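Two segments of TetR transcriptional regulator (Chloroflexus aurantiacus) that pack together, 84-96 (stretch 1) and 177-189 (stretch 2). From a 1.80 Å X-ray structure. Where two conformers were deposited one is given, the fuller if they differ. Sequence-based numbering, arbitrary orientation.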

# COMPACT_ATOMS: atom_id res chain seq x y z
N ILE A 84 10.89 16.06 -11.35
CA ILE A 84 9.99 15.59 -10.29
C ILE A 84 8.75 14.89 -10.91
O ILE A 84 8.32 13.85 -10.45
CB ILE A 84 9.58 16.71 -9.33
CG1 ILE A 84 10.79 17.14 -8.50
CG2 ILE A 84 8.53 16.19 -8.36
CD1 ILE A 84 10.64 18.52 -7.80
N ILE A 85 8.23 15.45 -11.98
CA ILE A 85 7.09 14.84 -12.67
C ILE A 85 7.50 13.48 -13.32
O ILE A 85 6.72 12.55 -13.38
CB ILE A 85 6.48 15.86 -13.68
CG1 ILE A 85 5.85 17.02 -12.93
CG2 ILE A 85 5.47 15.18 -14.62
CD1 ILE A 85 5.22 18.08 -13.80
N ALA A 86 8.75 13.34 -13.73
CA ALA A 86 9.24 12.08 -14.30
C ALA A 86 9.27 11.01 -13.22
O ALA A 86 9.09 9.83 -13.50
CB ALA A 86 10.62 12.27 -14.93
N PHE A 87 9.49 11.42 -11.97
CA PHE A 87 9.37 10.48 -10.83
C PHE A 87 7.94 9.90 -10.73
O PHE A 87 7.76 8.69 -10.56
CB PHE A 87 9.79 11.19 -9.54
CG PHE A 87 9.84 10.33 -8.33
CD1 PHE A 87 8.70 10.12 -7.55
CD2 PHE A 87 11.03 9.73 -7.94
CE1 PHE A 87 8.73 9.33 -6.40
CE2 PHE A 87 11.06 8.93 -6.77
CZ PHE A 87 9.93 8.75 -6.02
N LEU A 88 6.94 10.76 -10.89
CA LEU A 88 5.55 10.32 -10.98
C LEU A 88 5.37 9.39 -12.18
O LEU A 88 4.71 8.34 -12.06
CB LEU A 88 4.57 11.49 -11.11
CG LEU A 88 4.70 12.72 -10.21
CD1 LEU A 88 3.69 13.80 -10.55
CD2 LEU A 88 4.58 12.31 -8.74
N ASP A 89 5.98 9.74 -13.32
CA ASP A 89 5.81 8.97 -14.53
C ASP A 89 6.36 7.55 -14.38
O ASP A 89 5.81 6.61 -14.94
CB ASP A 89 6.44 9.65 -15.72
CG ASP A 89 6.08 8.97 -16.99
OD1 ASP A 89 4.87 8.90 -17.28
OD2 ASP A 89 6.97 8.43 -17.65
N VAL A 90 7.45 7.39 -13.63
CA VAL A 90 7.97 6.05 -13.36
C VAL A 90 6.86 5.21 -12.70
O VAL A 90 6.58 4.09 -13.14
CB VAL A 90 9.26 6.10 -12.45
CG1 VAL A 90 9.68 4.69 -12.02
CG2 VAL A 90 10.41 6.80 -13.20
N PHE A 91 6.24 5.73 -11.63
CA PHE A 91 5.15 5.01 -10.97
C PHE A 91 3.97 4.74 -11.92
O PHE A 91 3.41 3.63 -11.93
CB PHE A 91 4.67 5.79 -9.75
CG PHE A 91 5.50 5.56 -8.53
CD1 PHE A 91 5.39 4.37 -7.84
CD2 PHE A 91 6.36 6.52 -8.05
CE1 PHE A 91 6.11 4.15 -6.70
CE2 PHE A 91 7.05 6.31 -6.88
CZ PHE A 91 6.95 5.13 -6.23
N ARG A 92 3.59 5.73 -12.70
CA ARG A 92 2.53 5.56 -13.66
C ARG A 92 2.81 4.40 -14.62
O ARG A 92 1.89 3.61 -14.95
CB ARG A 92 2.29 6.86 -14.44
CG ARG A 92 1.13 6.72 -15.39
CD ARG A 92 0.67 8.01 -15.99
NE ARG A 92 1.68 8.61 -16.83
CZ ARG A 92 1.45 9.61 -17.70
NH1 ARG A 92 0.23 10.08 -17.94
NH2 ARG A 92 2.46 10.09 -18.40
N SER A 93 4.08 4.25 -15.02
CA SER A 93 4.47 3.18 -15.96
C SER A 93 4.33 1.77 -15.39
O SER A 93 4.38 0.78 -16.15
CB SER A 93 5.88 3.40 -16.49
OG SER A 93 6.85 3.02 -15.53
N TYR A 94 4.21 1.67 -14.05
CA TYR A 94 3.94 0.38 -13.40
C TYR A 94 2.62 -0.26 -13.82
O TYR A 94 2.49 -1.47 -13.64
CB TYR A 94 3.95 0.48 -11.87
CG TYR A 94 5.30 0.75 -11.25
CD1 TYR A 94 6.42 1.04 -12.02
CD2 TYR A 94 5.43 0.81 -9.87
CE1 TYR A 94 7.63 1.31 -11.42
CE2 TYR A 94 6.65 1.05 -9.28
CZ TYR A 94 7.74 1.31 -10.06
OH TYR A 94 8.95 1.57 -9.47
N ALA A 95 1.69 0.53 -14.37
CA ALA A 95 0.37 0.03 -14.80
C ALA A 95 0.48 -1.17 -15.73
O ALA A 95 -0.26 -2.13 -15.58
CB ALA A 95 -0.44 1.12 -15.48
N GLU A 96 1.40 -1.10 -16.69
CA GLU A 96 1.62 -2.19 -17.64
C GLU A 96 2.94 -2.95 -17.41
O GLU A 96 3.10 -4.05 -17.92
CB GLU A 96 1.56 -1.63 -19.06
CG GLU A 96 0.17 -1.19 -19.53
N THR A 177 -7.15 -1.95 -13.44
CA THR A 177 -7.29 -0.85 -14.35
C THR A 177 -6.20 0.18 -14.08
O THR A 177 -5.84 0.40 -12.93
CB THR A 177 -8.67 -0.15 -14.27
OG1 THR A 177 -8.59 1.04 -15.03
CG2 THR A 177 -9.07 0.22 -12.86
N ALA A 178 -5.68 0.79 -15.15
CA ALA A 178 -4.65 1.84 -15.02
C ALA A 178 -5.18 3.14 -14.45
O ALA A 178 -4.41 4.01 -14.06
CB ALA A 178 -4.00 2.13 -16.35
N THR A 179 -6.51 3.26 -14.39
CA THR A 179 -7.15 4.55 -14.11
C THR A 179 -6.65 5.22 -12.81
O THR A 179 -6.36 6.42 -12.82
CB THR A 179 -8.68 4.40 -14.16
OG1 THR A 179 -9.06 4.06 -15.51
CG2 THR A 179 -9.39 5.67 -13.74
N PRO A 180 -6.52 4.47 -11.71
CA PRO A 180 -6.02 5.13 -10.49
C PRO A 180 -4.60 5.74 -10.62
O PRO A 180 -4.31 6.78 -10.03
CB PRO A 180 -6.00 3.99 -9.44
CG PRO A 180 -7.03 3.02 -9.92
CD PRO A 180 -6.93 3.07 -11.43
N LEU A 181 -3.72 5.08 -11.36
CA LEU A 181 -2.39 5.61 -11.59
C LEU A 181 -2.43 6.84 -12.49
O LEU A 181 -1.68 7.78 -12.30
CB LEU A 181 -1.46 4.51 -12.16
CG LEU A 181 -0.83 3.59 -11.12
CD1 LEU A 181 -0.26 2.32 -11.75
CD2 LEU A 181 0.28 4.30 -10.33
N GLU A 182 -3.30 6.82 -13.50
CA GLU A 182 -3.44 7.94 -14.42
C GLU A 182 -3.97 9.15 -13.69
O GLU A 182 -3.42 10.23 -13.83
CB GLU A 182 -4.35 7.61 -15.60
CG GLU A 182 -3.62 6.92 -16.72
CD GLU A 182 -2.62 7.83 -17.40
OE1 GLU A 182 -2.60 9.06 -17.11
OE2 GLU A 182 -1.85 7.31 -18.23
N HIS A 183 -4.98 8.94 -12.85
CA HIS A 183 -5.55 10.03 -12.05
C HIS A 183 -4.56 10.63 -11.07
O HIS A 183 -4.43 11.82 -11.00
CB HIS A 183 -6.75 9.60 -11.22
CG HIS A 183 -7.97 9.28 -12.00
ND1 HIS A 183 -8.27 9.89 -13.20
CD2 HIS A 183 -9.03 8.48 -11.71
CE1 HIS A 183 -9.45 9.45 -13.64
NE2 HIS A 183 -9.92 8.59 -12.75
N ALA A 184 -3.84 9.77 -10.33
CA ALA A 184 -2.83 10.19 -9.36
C ALA A 184 -1.76 10.98 -10.06
O ALA A 184 -1.39 12.09 -9.63
CB ALA A 184 -2.24 8.98 -8.66
N TYR A 185 -1.22 10.43 -11.16
CA TYR A 185 -0.24 11.16 -11.93
C TYR A 185 -0.73 12.57 -12.30
O TYR A 185 -0.06 13.57 -12.03
CB TYR A 185 0.13 10.37 -13.19
CG TYR A 185 1.03 11.15 -14.09
CD1 TYR A 185 2.40 11.08 -13.97
CD2 TYR A 185 0.51 11.98 -15.08
CE1 TYR A 185 3.24 11.83 -14.79
CE2 TYR A 185 1.32 12.74 -15.88
CZ TYR A 185 2.69 12.65 -15.75
OH TYR A 185 3.51 13.40 -16.55
N THR A 186 -1.90 12.64 -12.93
CA THR A 186 -2.45 13.92 -13.42
C THR A 186 -2.67 14.90 -12.27
O THR A 186 -2.32 16.06 -12.35
CB THR A 186 -3.74 13.65 -14.23
OG1 THR A 186 -3.39 12.92 -15.40
CG2 THR A 186 -4.53 14.94 -14.60
N HIS A 187 -3.24 14.40 -11.19
CA HIS A 187 -3.45 15.26 -10.04
C HIS A 187 -2.15 15.88 -9.54
O HIS A 187 -2.07 17.09 -9.38
CB HIS A 187 -4.02 14.47 -8.88
CG HIS A 187 -4.14 15.28 -7.65
ND1 HIS A 187 -5.05 16.31 -7.53
CD2 HIS A 187 -3.47 15.22 -6.47
CE1 HIS A 187 -4.91 16.87 -6.34
NE2 HIS A 187 -3.98 16.21 -5.66
N LEU A 188 -1.14 15.07 -9.31
CA LEU A 188 0.13 15.58 -8.81
C LEU A 188 0.91 16.42 -9.82
O LEU A 188 1.51 17.42 -9.46
CB LEU A 188 1.00 14.46 -8.22
CG LEU A 188 0.48 13.89 -6.88
CD1 LEU A 188 1.37 12.70 -6.51
CD2 LEU A 188 0.37 14.93 -5.74
N ALA A 189 0.93 16.02 -11.08
CA ALA A 189 1.60 16.81 -12.09
C ALA A 189 0.98 18.20 -12.17
O ALA A 189 1.69 19.20 -12.30
CB ALA A 189 1.55 16.10 -13.45

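This is an antiparallel helix-helix contact, mostly apolar along its length, in which a tyrosine knob from one helix is overlaid by an arginine that is itself fixed by two carboxylates. The axes of helix 84-92 and helix 179-189 run at 175° and approach to 9.5 Å, and the register of nearest CA atoms advances in one stretch as it falls in the other: Ile-85 with Ala-189, Leu-88 with Tyr-185, Arg-92 with Leu-181, and finally Ala-95 with Ala-178, whose CA atoms are 5.3 Å apart. The steps of three or four residues are those of one helical face meeting another. Together the stretches bury 622 Å², summed over both sides.

Tyr-185 has the largest covered area, 111 Å², and its side chain enters a hole formed by Ile-85, Leu-88, Asp-89 and Arg-92. Its chi1 is t (174°), and CA-to-CB points toward stretch 1. Leu-88 CB packs 3.6 Å from Tyr-185 CD1, while Ile-85 CG2 lies 3.9 Å from Tyr-185 CZ. The backbone N of Asp-89 comes to the ring edge, 3.7 Å from Tyr-185 CE1, but its hydrogen bond is spent within its own helix, on Ile-85 O at 2.9 Å.

One face of the ring carries the guanidinium of Arg-92. The two planes differ by 11° with centres 3.6 Å apart, and CZ of Arg-92 stands only 12° off the ring normal of Tyr-185, so this is a flat stack with cation-pi character. The guanidinium's edge stays free for charge pairing. Arg-92 NH1 donates to Glu-182 OE1 at 3.1 Å (159°), a salt bridge and the one hydrogen bond across the stretches. Within stretch 1, Arg-92 NH2 donates to Asp-89 OD1 at 2.9 Å (156°) in a second salt bridge, and Arg-92 NE reaches the same Asp-89 OD1 at 3.2 Å.

Apolar contacts continue on both sides of this cluster along the helices. Toward the end of stretch 2, Leu-88 CD1 sits 3.6 Å from Leu-188 CB, and Ile-85 CD1 is 4.2 Å from Ala-189 CB. In the other direction, Leu-181 extends its methyls against the backbone of stretch 1: its CD2 lies 3.6 Å from Phe-91 O, and its CD1 lies 3.7 Å from Ala-95 N. Ala-95 CB and Ala-178 CB, 3.8 Å apart, close this end. Nearby, Thr-177 OG1 caps the start of stretch 2's helix, accepting from Thr-179 N at 3.1 Å.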